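Local coordinates for protein restriction endonuclease R.BpuJI (Bacillus pumilus, PDB 2VLA) that probably cleaves DNA as a restriction endonuclease, represented here by its N-terminal recognition domain bound to cognate DNA, at residues T93-Y96 and I97-D101; I181-I184 and I185-S189; M207-I210 and R211-N215; I240-I243 and A244-G248. All coordinates share one frame; numbering follows the deposited sequence.

Contact 1: residues T93-Y96 and I97-D101; sequences TNKY and IEDSD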
# COMPACT_ATOMS: atom_id res chain seq x y z
N THR A 93 10.47 1.04 11.81
CA THR A 93 11.37 2.16 12.03
C THR A 93 12.66 1.70 12.70
O THR A 93 13.76 2.08 12.27
CB THR A 93 10.70 3.23 12.89
OG1 THR A 93 9.64 3.81 12.16
CG2 THR A 93 11.71 4.36 13.30
N ASN A 94 12.53 0.87 13.74
CA ASN A 94 13.68 0.37 14.47
C ASN A 94 14.67 -0.35 13.52
O ASN A 94 15.88 -0.19 13.64
CB ASN A 94 13.24 -0.58 15.60
CG ASN A 94 12.56 0.15 16.76
OD1 ASN A 94 12.75 1.36 16.95
ND2 ASN A 94 11.77 -0.59 17.55
N LYS A 95 14.15 -1.15 12.61
CA LYS A 95 15.00 -1.88 11.68
C LYS A 95 15.75 -0.93 10.74
O LYS A 95 16.94 -1.07 10.51
CB LYS A 95 14.18 -2.90 10.89
CG LYS A 95 14.97 -3.65 9.83
CD LYS A 95 14.15 -4.85 9.30
CE LYS A 95 14.89 -5.56 8.17
NZ LYS A 95 15.17 -4.68 7.00
N TYR A 96 15.04 0.05 10.21
CA TYR A 96 15.62 1.02 9.28
C TYR A 96 16.69 1.86 9.97
O TYR A 96 17.73 2.17 9.38
CB TYR A 96 14.50 1.88 8.70
CG TYR A 96 14.96 3.01 7.81
CD1 TYR A 96 15.55 2.77 6.56
CD2 TYR A 96 14.77 4.33 8.19
CE1 TYR A 96 15.95 3.83 5.75
CE2 TYR A 96 15.17 5.39 7.38
CZ TYR A 96 15.76 5.14 6.18
OH TYR A 96 16.14 6.21 5.41
N ILE A 97 16.45 2.20 11.23
CA ILE A 97 17.42 2.94 12.04
C ILE A 97 18.74 2.11 12.17
O ILE A 97 19.83 2.68 12.19
CB ILE A 97 16.83 3.26 13.45
CG1 ILE A 97 15.78 4.40 13.37
CG2 ILE A 97 17.94 3.60 14.47
CD1 ILE A 97 16.34 5.73 13.11
N GLU A 98 18.62 0.78 12.22
CA GLU A 98 19.81 -0.08 12.30
C GLU A 98 20.46 -0.34 10.94
O GLU A 98 21.68 -0.47 10.86
CB GLU A 98 19.48 -1.45 12.96
CG GLU A 98 19.11 -1.39 14.45
CD GLU A 98 20.33 -1.30 15.41
OE1 GLU A 98 21.43 -0.85 15.01
OE2 GLU A 98 20.16 -1.67 16.58
N ASP A 99 19.67 -0.50 9.88
CA ASP A 99 20.24 -0.98 8.62
C ASP A 99 20.27 -0.01 7.45
O ASP A 99 20.95 -0.28 6.46
CB ASP A 99 19.65 -2.34 8.19
CG ASP A 99 18.20 -2.26 7.74
OD1 ASP A 99 17.67 -1.16 7.46
OD2 ASP A 99 17.59 -3.33 7.61
N SER A 100 19.58 1.13 7.58
CA SER A 100 19.54 2.16 6.51
C SER A 100 19.12 1.60 5.13
O SER A 100 19.49 2.14 4.09
CB SER A 100 20.89 2.85 6.39
OG SER A 100 20.74 4.13 5.81
N ASP A 101 18.33 0.54 5.14
CA ASP A 101 18.02 -0.18 3.91
C ASP A 101 16.65 0.23 3.42
O ASP A 101 15.63 -0.28 3.86
CB ASP A 101 18.08 -1.69 4.17
CG ASP A 101 18.01 -2.52 2.91
OD1 ASP A 101 17.42 -2.06 1.91
OD2 ASP A 101 18.47 -3.70 2.95
O HOH W 1 15.06 -1.31 6.59
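Asp-99 OD1 is gripped twice while the other oxygen of its carboxylate holds Lys-95. Asp-101 N donates to Asp-99 OD1 over 3.0 Å from above the carboxylate plane, closing an Asx turn, and a water donates to the same OD1 from 2.8 Å. That water also donates to Asp-101 O, so the carboxylate is tied both back into the helix and forward into the turn. Lys-95 NZ sits 2.8 Å from Asp-99 OD2, a salt bridge spanning one helical turn, i to i+4, that uses the syn lone pair of the oxygen. The lysine leaves the helix with CG trans to the backbone N and runs extended until a bend at its last torsion (chi4 -60°), which turns the ammonium onto the aspartate. On the way its CG also passes 3.4 Å from the same OD2. Replacing Asp-99 with alanine would probably leave the Lys-95 ammonium without its mate and the Asp-101 N-H without its acceptor, loosening the turn. Along the backbone the helix runs out, with Ser-100 N bonded to Tyr-96 O at 2.8 Å before Ser-100 turns to positive phi. Helix 91-99 ends here and helix 102-112 follows after two residues, its N-cap Asp-101 reaching Ala-104 N through OD1; on another flank, Tyr-96 and Ile-97 rest on helix 22-36, and Thr-93 OG1 bonds to Met-79 O.

Contact 2: residues I181-I184 and I185-S189; sequences IEKI and IEDRS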
# COMPACT_ATOMS: atom_id res chain seq x y z
N ILE A 181 -4.18 -13.26 -16.92
CA ILE A 181 -3.32 -13.28 -18.08
C ILE A 181 -4.06 -13.81 -19.31
O ILE A 181 -3.97 -13.24 -20.39
CB ILE A 181 -2.07 -14.12 -17.79
CG1 ILE A 181 -1.17 -13.39 -16.73
CG2 ILE A 181 -1.30 -14.43 -19.09
CD1 ILE A 181 -0.95 -11.91 -16.98
N GLU A 182 -4.81 -14.87 -19.15
CA GLU A 182 -5.55 -15.42 -20.28
C GLU A 182 -6.59 -14.42 -20.83
O GLU A 182 -6.75 -14.27 -22.04
CB GLU A 182 -6.22 -16.75 -19.89
CG GLU A 182 -5.21 -17.90 -19.74
CD GLU A 182 -5.80 -19.19 -19.12
OE1 GLU A 182 -6.89 -19.14 -18.52
OE2 GLU A 182 -5.13 -20.24 -19.22
N LYS A 183 -7.22 -13.67 -19.93
CA LYS A 183 -8.19 -12.66 -20.33
C LYS A 183 -7.52 -11.50 -21.08
O LYS A 183 -8.04 -11.00 -22.09
CB LYS A 183 -8.95 -12.15 -19.09
CG LYS A 183 -9.89 -11.00 -19.35
CD LYS A 183 -10.96 -11.34 -20.38
CE LYS A 183 -11.94 -10.21 -20.52
NZ LYS A 183 -12.78 -10.33 -21.73
N ILE A 184 -6.36 -11.07 -20.60
CA ILE A 184 -5.62 -9.99 -21.27
C ILE A 184 -5.23 -10.44 -22.68
O ILE A 184 -5.40 -9.71 -23.63
CB ILE A 184 -4.38 -9.54 -20.46
CG1 ILE A 184 -4.85 -8.83 -19.17
CG2 ILE A 184 -3.47 -8.60 -21.30
CD1 ILE A 184 -3.73 -8.45 -18.20
N ILE A 185 -4.78 -11.68 -22.81
CA ILE A 185 -4.38 -12.19 -24.10
C ILE A 185 -5.60 -12.25 -25.06
O ILE A 185 -5.49 -11.88 -26.23
CB ILE A 185 -3.73 -13.59 -23.98
CG1 ILE A 185 -2.34 -13.46 -23.33
CG2 ILE A 185 -3.65 -14.27 -25.36
CD1 ILE A 185 -1.69 -14.81 -22.95
N GLU A 186 -6.75 -12.69 -24.56
CA GLU A 186 -7.95 -12.73 -25.40
C GLU A 186 -8.38 -11.33 -25.81
O GLU A 186 -8.70 -11.08 -26.98
CB GLU A 186 -9.10 -13.43 -24.67
CG GLU A 186 -10.37 -13.52 -25.51
CD GLU A 186 -11.57 -13.99 -24.71
OE1 GLU A 186 -11.70 -15.22 -24.48
OE2 GLU A 186 -12.40 -13.14 -24.33
N ASP A 187 -8.37 -10.40 -24.86
CA ASP A 187 -8.76 -9.04 -25.15
C ASP A 187 -7.85 -8.42 -26.21
O ASP A 187 -8.33 -7.79 -27.16
CB ASP A 187 -8.74 -8.20 -23.87
CG ASP A 187 -10.04 -8.31 -23.07
OD1 ASP A 187 -10.96 -9.05 -23.51
OD2 ASP A 187 -10.13 -7.67 -21.99
N ARG A 188 -6.55 -8.61 -26.07
CA ARG A 188 -5.60 -8.06 -27.05
C ARG A 188 -5.85 -8.66 -28.42
O ARG A 188 -5.70 -7.98 -29.44
CB ARG A 188 -4.16 -8.33 -26.63
CG ARG A 188 -3.72 -7.54 -25.41
CD ARG A 188 -2.28 -7.79 -25.08
NE ARG A 188 -1.86 -7.03 -23.91
CZ ARG A 188 -0.65 -7.08 -23.38
NH1 ARG A 188 0.29 -7.85 -23.91
NH2 ARG A 188 -0.37 -6.37 -22.30
N SER A 189 -6.22 -9.93 -28.46
CA SER A 189 -6.46 -10.62 -29.74
C SER A 189 -7.70 -10.06 -30.44
O SER A 189 -7.87 -10.23 -31.65
CB SER A 189 -6.60 -12.13 -29.53
OG SER A 189 -7.88 -12.47 -29.05
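Lys-183 and Asp-187 lean across each other one turn apart, and the lysine bends at chi2 (58°) to make the meeting. Its CG stands trans to the backbone N, and the fold beyond it carries NZ along the helix toward the aspartate. Lys-183 NZ ends 2.8 Å from Asp-187 OD1, on the syn side but 24° out of the carboxylate plane. The methylene before it is close as well, with Lys-183 CE 3.4 Å from Asp-187 OD2, an oxygen whose own hydrogen bond goes to the hydroxyl of Tyr-163. Glu-186, in one of its two conformers, adds a longer salt bridge, OE2 3.8 Å from Lys-183 NZ, that completes a three-residue network. A quarter-turn round the helix, Ile-184 and Arg-188 point the same way, side by side. The isoleucine places its CG2 over one face of the guanidinium, 3.4 Å from Arg-188 NE, while Arg-188 NH2 bridges to Asp-159 and donates to Gln-154 O. Ile-181 and Ile-185 make the apolar pair, CG2 of the first 3.9 Å from CD1 of the second, and Ile-181 packs onto helix 137-150. The layout is that of an amphipathic helix: isoleucines set against neighbouring helices and loops, and a lysine salt-bridged closely to the aspartate four places on and loosely to the glutamate three on.

Contact 3: residues M207-I210 and R211-N215; sequences MQHI and REQLN. With nucleotides of chain C.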
# COMPACT_ATOMS: atom_id res chain seq x y z
N MET A 207 -6.30 6.97 -10.83
CA MET A 207 -5.04 6.27 -11.02
C MET A 207 -3.94 6.56 -9.99
O MET A 207 -3.02 5.75 -9.86
CB MET A 207 -4.49 6.54 -12.42
CG MET A 207 -5.17 5.72 -13.52
SD MET A 207 -4.86 3.97 -13.38
CE MET A 207 -3.10 3.92 -13.72
N GLN A 208 -4.06 7.61 -9.19
CA GLN A 208 -2.90 7.97 -8.41
C GLN A 208 -2.57 6.85 -7.40
O GLN A 208 -1.43 6.53 -7.17
CB GLN A 208 -3.06 9.31 -7.70
CG GLN A 208 -1.80 9.69 -6.92
CD GLN A 208 -1.76 11.12 -6.46
OE1 GLN A 208 -2.63 11.92 -6.80
NE2 GLN A 208 -0.74 11.45 -5.69
N HIS A 209 -3.60 6.27 -6.80
CA HIS A 209 -3.39 5.21 -5.79
C HIS A 209 -2.90 3.89 -6.43
O HIS A 209 -2.27 3.08 -5.76
CB HIS A 209 -4.67 4.93 -4.97
CG HIS A 209 -5.85 4.60 -5.80
ND1 HIS A 209 -6.54 5.54 -6.52
CD2 HIS A 209 -6.46 3.41 -6.05
CE1 HIS A 209 -7.50 4.95 -7.21
NE2 HIS A 209 -7.49 3.66 -6.91
N ILE A 210 -3.18 3.71 -7.70
CA ILE A 210 -2.72 2.58 -8.43
C ILE A 210 -1.26 2.74 -8.81
O ILE A 210 -0.43 1.87 -8.55
CB ILE A 210 -3.62 2.30 -9.64
CG1 ILE A 210 -5.03 1.95 -9.14
CG2 ILE A 210 -3.03 1.24 -10.52
CD1 ILE A 210 -6.08 1.73 -10.22
N ARG A 211 -0.93 3.89 -9.40
CA ARG A 211 0.45 4.22 -9.67
C ARG A 211 1.30 4.13 -8.40
O ARG A 211 2.40 3.61 -8.42
CB ARG A 211 0.55 5.63 -10.28
CG ARG A 211 1.98 6.15 -10.35
CD ARG A 211 2.88 5.22 -11.15
NE ARG A 211 4.28 5.65 -11.14
CZ ARG A 211 4.86 6.33 -12.11
NH1 ARG A 211 4.16 6.69 -13.18
NH2 ARG A 211 6.14 6.67 -12.02
N GLU A 212 0.80 4.69 -7.31
CA GLU A 212 1.60 4.76 -6.10
C GLU A 212 1.83 3.40 -5.42
O GLU A 212 2.88 3.15 -4.92
CB GLU A 212 1.04 5.79 -5.14
CG GLU A 212 1.30 7.21 -5.71
CD GLU A 212 0.87 8.36 -4.83
OE1 GLU A 212 0.13 8.18 -3.86
OE2 GLU A 212 1.30 9.51 -5.15
N GLN A 213 0.87 2.50 -5.53
CA GLN A 213 1.12 1.13 -5.12
C GLN A 213 2.29 0.57 -5.93
O GLN A 213 3.24 -0.02 -5.36
CB GLN A 213 -0.16 0.28 -5.29
CG GLN A 213 -1.18 0.54 -4.18
CD GLN A 213 -2.46 -0.23 -4.39
OE1 GLN A 213 -2.60 -1.37 -3.89
NE2 GLN A 213 -3.40 0.37 -5.07
N LEU A 214 2.27 0.74 -7.25
CA LEU A 214 3.36 0.27 -8.05
C LEU A 214 4.68 0.96 -7.64
O LEU A 214 5.72 0.34 -7.64
CB LEU A 214 3.07 0.43 -9.55
CG LEU A 214 1.92 -0.43 -10.05
CD1 LEU A 214 1.54 -0.06 -11.46
CD2 LEU A 214 2.30 -1.86 -10.00
N ASN A 215 4.63 2.27 -7.35
CA ASN A 215 5.83 2.96 -6.86
C ASN A 215 6.48 2.28 -5.67
O ASN A 215 7.70 2.27 -5.55
CB ASN A 215 5.48 4.42 -6.45
CG ASN A 215 5.31 5.37 -7.62
OD1 ASN A 215 5.62 5.04 -8.77
ND2 ASN A 215 4.81 6.56 -7.31
P DC C 3 5.38 10.11 -9.01
OP1 DC C 3 6.81 9.90 -8.73
OP2 DC C 3 4.43 8.99 -9.02
O5' DC C 3 4.79 11.18 -7.98
C5' DC C 3 5.51 12.37 -7.71
C4' DC C 3 4.66 13.34 -6.93
O4' DC C 3 3.61 13.86 -7.77
C3' DC C 3 3.94 12.70 -5.75
O3' DC C 3 3.97 13.50 -4.59
C2' DC C 3 2.50 12.57 -6.26
C1' DC C 3 2.43 13.88 -7.00
N1 DC C 3 1.29 14.04 -7.87
C2 DC C 3 0.73 15.32 -8.06
O2 DC C 3 1.26 16.34 -7.53
N3 DC C 3 -0.35 15.43 -8.86
C4 DC C 3 -0.88 14.35 -9.43
N4 DC C 3 -1.94 14.51 -10.21
C5 DC C 3 -0.34 13.06 -9.23
C6 DC C 3 0.71 12.95 -8.42
P DA C 4 5.03 13.32 -3.41
OP1 DA C 4 6.32 13.58 -3.92
OP2 DA C 4 4.69 12.03 -2.75
O5' DA C 4 4.51 14.50 -2.55
C5' DA C 4 4.95 15.84 -2.90
C4' DA C 4 3.87 16.83 -2.54
O4' DA C 4 2.76 16.74 -3.47
C3' DA C 4 3.25 16.64 -1.15
O3' DA C 4 2.97 17.92 -0.61
C2' DA C 4 1.96 15.91 -1.47
C1' DA C 4 1.54 16.60 -2.75
N9 DA C 4 0.59 15.89 -3.56
C8 DA C 4 0.47 14.52 -3.73
N7 DA C 4 -0.46 14.18 -4.57
C5 DA C 4 -1.02 15.37 -5.00
C6 DA C 4 -2.05 15.68 -5.88
N6 DA C 4 -2.78 14.81 -6.58
N1 DA C 4 -2.32 17.01 -6.08
C2 DA C 4 -1.60 17.93 -5.39
N3 DA C 4 -0.61 17.77 -4.56
C4 DA C 4 -0.37 16.43 -4.38
P DC C 2 2.33 9.54 -14.88
OP1 DC C 2 3.11 8.34 -15.19
OP2 DC C 2 0.89 9.40 -14.55
O5' DC C 2 3.00 10.26 -13.64
C5' DC C 2 4.32 10.65 -13.70
C4' DC C 2 4.62 11.53 -12.53
O4' DC C 2 3.92 12.77 -12.67
C3' DC C 2 4.18 10.94 -11.20
O3' DC C 2 5.35 10.86 -10.40
C2' DC C 2 3.11 11.90 -10.68
C1' DC C 2 3.45 13.20 -11.40
N1 DC C 2 2.35 14.15 -11.70
C2 DC C 2 2.49 15.50 -11.37
O2 DC C 2 3.48 15.87 -10.75
N3 DC C 2 1.51 16.37 -11.73
C4 DC C 2 0.45 15.94 -12.40
N4 DC C 2 -0.48 16.85 -12.76
C5 DC C 2 0.29 14.57 -12.77
C6 DC C 2 1.27 13.72 -12.41
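Gln-208 starts with CG trans to its backbone N (chi1 -178°) and stays extended, while Glu-212 begins trans to its carbonyl carbon and also runs straight. Their ends converge, Gln-208 NE2 donating to Glu-212 OE2 over 2.9 Å in the glutamine's amide plane. Amide and carboxylate planes stand 86° apart, and the N-H meets OE2 from above the carboxylate plane. The second N-H of that nitrogen goes to adenine: Gln-208 NE2 lies 3.0 Å from N7 of DA4 of chain C, at 176°, while Gln-208 OE1 takes the N6 hydrogen of that base at 2.9 Å. Glu-212 OE1 accepts from Gly-16 N, leaving OE2 placed for the glutamine, a probable second-shell role. Asn-215 ND2 donates to OP2 of DC3 of chain C over 3.0 Å; in one of two conformers Arg-211 NE donates to Asn-215 OD1 over 2.8 Å, probably turning ND2 to the phosphate, and Arg-211 NH1 lies 2.8 Å from OP1 of DC2 of chain C. Elsewhere on the helix, His-209 O accepts both Gln-213 N and NE2. A leucine in place of Gln-208 would probably leave adenine N6 and N7 without these partners and Glu-212 OE2 without its amide. N7 and N6 lie on adenine's major-groove edge, consistent with helix 203-219 being a helix-turn-helix recognition helix. The carboxylate, taking an N-H, is likely to disfavour a flipped amide, keeping OE1 turned to N6.

Contact 4: residues I240-I243 and A244-G248; sequences INYI and AQFWG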
# COMPACT_ATOMS: atom_id res chain seq x y z
N ILE A 240 11.42 -11.52 -5.10
CA ILE A 240 10.21 -11.61 -5.92
C ILE A 240 9.50 -12.94 -5.67
O ILE A 240 8.28 -12.98 -5.43
CB ILE A 240 10.53 -11.50 -7.42
CG1 ILE A 240 10.96 -10.05 -7.76
CG2 ILE A 240 9.32 -11.90 -8.25
CD1 ILE A 240 11.62 -9.94 -9.12
N ASN A 241 10.24 -14.02 -5.69
CA ASN A 241 9.60 -15.32 -5.54
C ASN A 241 9.04 -15.55 -4.12
O ASN A 241 7.94 -16.10 -3.96
CB ASN A 241 10.56 -16.44 -5.95
CG ASN A 241 10.50 -16.73 -7.45
OD1 ASN A 241 9.45 -17.08 -7.98
ND2 ASN A 241 11.62 -16.56 -8.13
N TYR A 242 9.77 -15.14 -3.11
CA TYR A 242 9.31 -15.28 -1.76
C TYR A 242 7.96 -14.57 -1.56
O TYR A 242 7.00 -15.17 -1.07
CB TYR A 242 10.35 -14.76 -0.77
CG TYR A 242 9.85 -14.75 0.66
CD1 TYR A 242 9.71 -15.95 1.39
CD2 TYR A 242 9.45 -13.56 1.25
CE1 TYR A 242 9.27 -15.93 2.70
CE2 TYR A 242 9.01 -13.52 2.56
CZ TYR A 242 8.88 -14.71 3.27
OH TYR A 242 8.43 -14.68 4.56
N ILE A 243 7.88 -13.31 -1.99
CA ILE A 243 6.70 -12.56 -1.76
C ILE A 243 5.56 -13.04 -2.66
O ILE A 243 4.42 -13.11 -2.22
CB ILE A 243 6.97 -11.03 -1.96
CG1 ILE A 243 8.03 -10.56 -0.96
CG2 ILE A 243 5.70 -10.23 -1.81
CD1 ILE A 243 8.53 -9.13 -1.19
N ALA A 244 5.87 -13.33 -3.92
CA ALA A 244 4.84 -13.78 -4.88
C ALA A 244 4.10 -15.02 -4.37
O ALA A 244 2.94 -15.19 -4.65
CB ALA A 244 5.44 -14.07 -6.21
N GLN A 245 4.80 -15.85 -3.62
CA GLN A 245 4.25 -17.15 -3.18
C GLN A 245 3.10 -17.00 -2.19
O GLN A 245 2.37 -17.94 -1.95
CB GLN A 245 5.35 -18.04 -2.60
CG GLN A 245 6.12 -18.78 -3.67
CD GLN A 245 7.48 -19.28 -3.21
OE1 GLN A 245 7.83 -19.17 -2.04
NE2 GLN A 245 8.25 -19.83 -4.14
N PHE A 246 2.90 -15.80 -1.66
CA PHE A 246 1.77 -15.51 -0.80
C PHE A 246 0.51 -15.05 -1.55
O PHE A 246 -0.48 -14.68 -0.93
CB PHE A 246 2.16 -14.47 0.27
CG PHE A 246 3.20 -14.93 1.21
CD1 PHE A 246 4.54 -14.88 0.87
CD2 PHE A 246 2.85 -15.49 2.44
CE1 PHE A 246 5.51 -15.30 1.73
CE2 PHE A 246 3.82 -15.94 3.31
CZ PHE A 246 5.15 -15.88 2.96
N TRP A 247 0.54 -15.09 -2.88
CA TRP A 247 -0.55 -14.53 -3.66
C TRP A 247 -1.91 -15.13 -3.35
O TRP A 247 -2.94 -14.44 -3.47
CB TRP A 247 -0.28 -14.65 -5.16
CG TRP A 247 -0.33 -16.07 -5.72
CD1 TRP A 247 0.73 -16.90 -5.95
CD2 TRP A 247 -1.50 -16.80 -6.17
NE1 TRP A 247 0.30 -18.08 -6.49
CE2 TRP A 247 -1.06 -18.03 -6.65
CE3 TRP A 247 -2.86 -16.52 -6.21
CZ2 TRP A 247 -1.93 -18.99 -7.15
CZ3 TRP A 247 -3.73 -17.49 -6.68
CH2 TRP A 247 -3.25 -18.69 -7.16
N GLY A 248 -1.92 -16.42 -3.01
CA GLY A 248 -3.18 -17.13 -2.76
C GLY A 248 -3.63 -17.16 -1.32
O GLY A 248 -4.67 -17.75 -1.01
O HOH W 2 7.62 -18.37 -7.05
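Tyr-242 and Phe-246 meet where helix 237-244 runs out into a type I beta turn that spans Ala-244 to Trp-247. The rings form a T-shaped pair: the edge of the phenylalanine is directed at a face of the tyrosine, with ring centroids 5.2 Å apart and planes at 72°. Phe-246 CE1 does the touching, 3.8 Å from Tyr-242 CZ and shifted toward the rim of the ring. CG of Tyr-242 stands trans to its backbone N (chi1 174°), which swings the ring forward along the chain to meet the phenylalanine. Phe-246 has a second ring partner, Phe-111, also edge-to-face. Ala-244 loses the most surface to the contact; its CB lies 3.1 Å from Ile-240 O and touches Gln-143 and Leu-146 of helix 137-150. Its N-H still makes a helical bond to Ile-240 O, whereas Phe-246 N goes to Ile-243 O, only three residues back, as the helix gives way. Just beyond, Trp-247 and Gly-248 line the pocket holding a bound polyether, probably from the crystallisation liquor. The same Phe-246 ring also borders the helix backbone, its CD1 lying 3.1 Å from Tyr-242 O, near the ring plane.

How the contacts relate
All four contacts are local, each inside or at the end of a helix, and none touches another. Contact 3 is the buried one, its centre about 9 Å from the centre of the chain, and it alone meets the DNA, through amide hydrogen bonds to a base and a phosphate. Contacts 1 and 2 lie on opposite sides of the chain's centre: contact 1 is a surface helix end, contact 2 partly buried, and both carry a lysine–aspartate salt bridge. Contact 4, partly buried, is aromatic instead. Helices 177-189 and 203-219, of contacts 2 and 3, are consecutive. Contacts 2 and 4 pack against helix 137-150, and contacts 2 and 3 against helix 157-165.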